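Local coordinates for putative O-acetylhomoserine (Thiol)-lyase (Campylobacter jejuni, PDB 4OC9), which probably uses pyridoxal 5'-phosphate to make homocysteine from O-acetylhomoserine and sulfide, at residues Q361-A366 and D412-D417. Numbering follows the deposited sequence.
Sequences QLFLLA and DDLIAD
Asp417 reaches from helix 411-422 into the turn at 361-363 and accepts hydrogen bonds from three successive backbone N-H groups. CG lies anti to the backbone N (chi1 -177°), and the carboxylate it carries meets the N-H groups of 361-363. OD1 offers its syn lone pair to Gln361 N at 2.7 Å. OD2 takes two donors from the same face of the carboxylate plane: Leu362 N, 2.8 Å from OD2 and well above the plane, and Phe363 N, 3.1 Å from OD2 and nearly along the C-O axis. Gln420, one turn further along the helix, also donates to OD1, so the buried carboxylate has four donors among its neighbours, which would be expected to favour its ionised form. Aspartate suits this place as a short side chain with few torsions to fix and two acceptor oxygens.

Leu362, branched and apolar, lays CB against OD2 and packs CD1 beside the helix, 3.8 Å from Asp413 CB, while Asp417 uses its backbone N; His12 of a neighbouring subunit also packs on Leu362. The flat Phe363 ring lies only 16° from the carboxylate plane and can present C-H groups to oxygens: CD1 is 3.5 Å from Asp417 OD2, and CE1 is 3.6 Å from Leu414 O, both oxygens in the ring plane at its slightly positive rim. Leu414 CD2 adds an apolar contact 3.9 Å from Phe363 CE1.

The contact thus ties the C-terminal helix to the turn between helix 350-359 and strand 364-365, a side-chain carboxylate gripping consecutive backbone amides within the smaller, C-terminal domain of a fold-type I PLP-dependent enzyme.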
loop_
_atom_site.group_PDB
_atom_site.type_symbol
_atom_site.label_atom_id
_atom_site.label_comp_id
_atom_site.label_asym_id
_atom_site.label_seq_id
_atom_site.Cartn_x
_atom_site.Cartn_y
_atom_site.Cartn_z
ATOM N N GLN D 361 -23.645 13.727 -15.122
ATOM C CA GLN D 361 -23.672 12.477 -14.338
ATOM C C GLN D 361 -22.375 11.622 -14.483
ATOM O O GLN D 361 -22.053 10.855 -13.590
ATOM C CB GLN D 361 -24.892 11.616 -14.692
ATOM C CG GLN D 361 -26.211 12.346 -14.502
ATOM C CD GLN D 361 -26.450 12.785 -13.060
ATOM O OE1 GLN D 361 -26.153 12.047 -12.110
ATOM N NE2 GLN D 361 -27.038 13.973 -12.882
ATOM N N LEU D 362 -21.672 11.722 -15.612
ATOM C CA LEU D 362 -20.419 10.988 -15.850
ATOM C C LEU D 362 -19.240 11.912 -15.612
ATOM O O LEU D 362 -18.228 11.480 -15.074
ATOM C CB LEU D 362 -20.339 10.365 -17.239
ATOM C CG LEU D 362 -21.350 9.265 -17.511
ATOM C CD1 LEU D 362 -21.145 8.764 -18.930
ATOM C CD2 LEU D 362 -21.191 8.128 -16.498
ATOM N N PHE D 363 -19.331 13.144 -16.087
ATOM C CA PHE D 363 -18.289 14.100 -15.833
ATOM C C PHE D 363 -18.497 14.431 -14.360
ATOM O O PHE D 363 -19.570 14.875 -13.947
ATOM C CB PHE D 363 -18.393 15.314 -16.715
ATOM C CG PHE D 363 -17.953 15.067 -18.126
ATOM C CD1 PHE D 363 -18.800 14.497 -19.064
ATOM C CD2 PHE D 363 -16.694 15.459 -18.532
ATOM C CE1 PHE D 363 -18.386 14.321 -20.374
ATOM C CE2 PHE D 363 -16.283 15.245 -19.825
ATOM C CZ PHE D 363 -17.130 14.655 -20.742
ATOM N N LEU D 364 -17.477 14.150 -13.557
ATOM C CA LEU D 364 -17.546 14.394 -12.143
ATOM C C LEU D 364 -17.020 15.771 -11.798
ATOM O O LEU D 364 -15.903 16.139 -12.166
ATOM C CB LEU D 364 -16.715 13.342 -11.406
ATOM C CG LEU D 364 -17.089 11.895 -11.676
ATOM C CD1 LEU D 364 -16.160 10.952 -10.970
ATOM C CD2 LEU D 364 -18.518 11.618 -11.260
ATOM N N LEU D 365 -17.836 16.536 -11.078
ATOM C CA LEU D 365 -17.465 17.867 -10.660
ATOM C C LEU D 365 -16.352 17.682 -9.634
ATOM O O LEU D 365 -16.596 17.253 -8.510
ATOM C CB LEU D 365 -18.642 18.590 -10.023
ATOM C CG LEU D 365 -18.322 19.993 -9.510
ATOM C CD1 LEU D 365 -17.799 20.863 -10.643
ATOM C CD2 LEU D 365 -19.568 20.610 -8.918
ATOM N N ALA D 366 -15.138 18.029 -10.045
ATOM C CA ALA D 366 -13.974 17.896 -9.222
ATOM C C ALA D 366 -12.802 18.713 -9.760
ATOM O O ALA D 366 -12.826 19.218 -10.886
ATOM C CB ALA D 366 -13.590 16.453 -9.189
ATOM N N ASP D 412 -19.722 7.969 -26.806
ATOM C CA ASP D 412 -21.145 8.217 -26.989
ATOM C C ASP D 412 -21.775 8.515 -25.647
ATOM O O ASP D 412 -22.626 9.405 -25.549
ATOM C CB ASP D 412 -21.844 7.063 -27.687
ATOM C CG ASP D 412 -21.444 6.934 -29.139
ATOM O OD1 ASP D 412 -20.998 7.941 -29.749
ATOM O OD2 ASP D 412 -21.599 5.831 -29.696
ATOM N N ASP D 413 -21.381 7.760 -24.619
ATOM C CA ASP D 413 -21.898 7.982 -23.256
ATOM C C ASP D 413 -21.497 9.363 -22.742
ATOM O O ASP D 413 -22.301 10.068 -22.141
ATOM C CB ASP D 413 -21.360 6.944 -22.293
ATOM C CG ASP D 413 -21.899 5.585 -22.543
ATOM O OD1 ASP D 413 -22.947 5.462 -23.199
ATOM O OD2 ASP D 413 -21.293 4.610 -22.063
ATOM N N LEU D 414 -20.259 9.757 -23.014
ATOM C CA LEU D 414 -19.789 11.062 -22.590
ATOM C C LEU D 414 -20.538 12.196 -23.292
ATOM O O LEU D 414 -20.942 13.178 -22.667
ATOM C CB LEU D 414 -18.279 11.205 -22.826
ATOM C CG LEU D 414 -17.400 10.275 -22.006
ATOM C CD1 LEU D 414 -15.951 10.565 -22.348
ATOM C CD2 LEU D 414 -17.639 10.476 -20.512
ATOM N N ILE D 415 -20.688 12.054 -24.610
ATOM C CA ILE D 415 -21.375 13.058 -25.428
ATOM C C ILE D 415 -22.800 13.180 -24.953
ATOM O O ILE D 415 -23.287 14.270 -24.745
ATOM C CB ILE D 415 -21.289 12.687 -26.897
ATOM C CG1 ILE D 415 -19.862 12.947 -27.392
ATOM C CG2 ILE D 415 -22.235 13.555 -27.700
ATOM C CD1 ILE D 415 -19.583 12.489 -28.804
ATOM N N ALA D 416 -23.453 12.045 -24.723
ATOM C CA ALA D 416 -24.827 12.060 -24.241
ATOM C C ALA D 416 -24.958 12.762 -22.876
ATOM O O ALA D 416 -25.938 13.462 -22.628
ATOM C CB ALA D 416 -25.379 10.642 -24.137
ATOM N N ASP D 417 -24.001 12.543 -21.984
ATOM C CA ASP D 417 -24.051 13.160 -20.658
ATOM C C ASP D 417 -23.906 14.685 -20.834
ATOM O O ASP D 417 -24.613 15.461 -20.195
ATOM C CB ASP D 417 -22.937 12.592 -19.765
ATOM C CG ASP D 417 -22.983 13.137 -18.351
ATOM O OD1 ASP D 417 -24.084 13.250 -17.763
ATOM O OD2 ASP D 417 -21.903 13.442 -17.789
#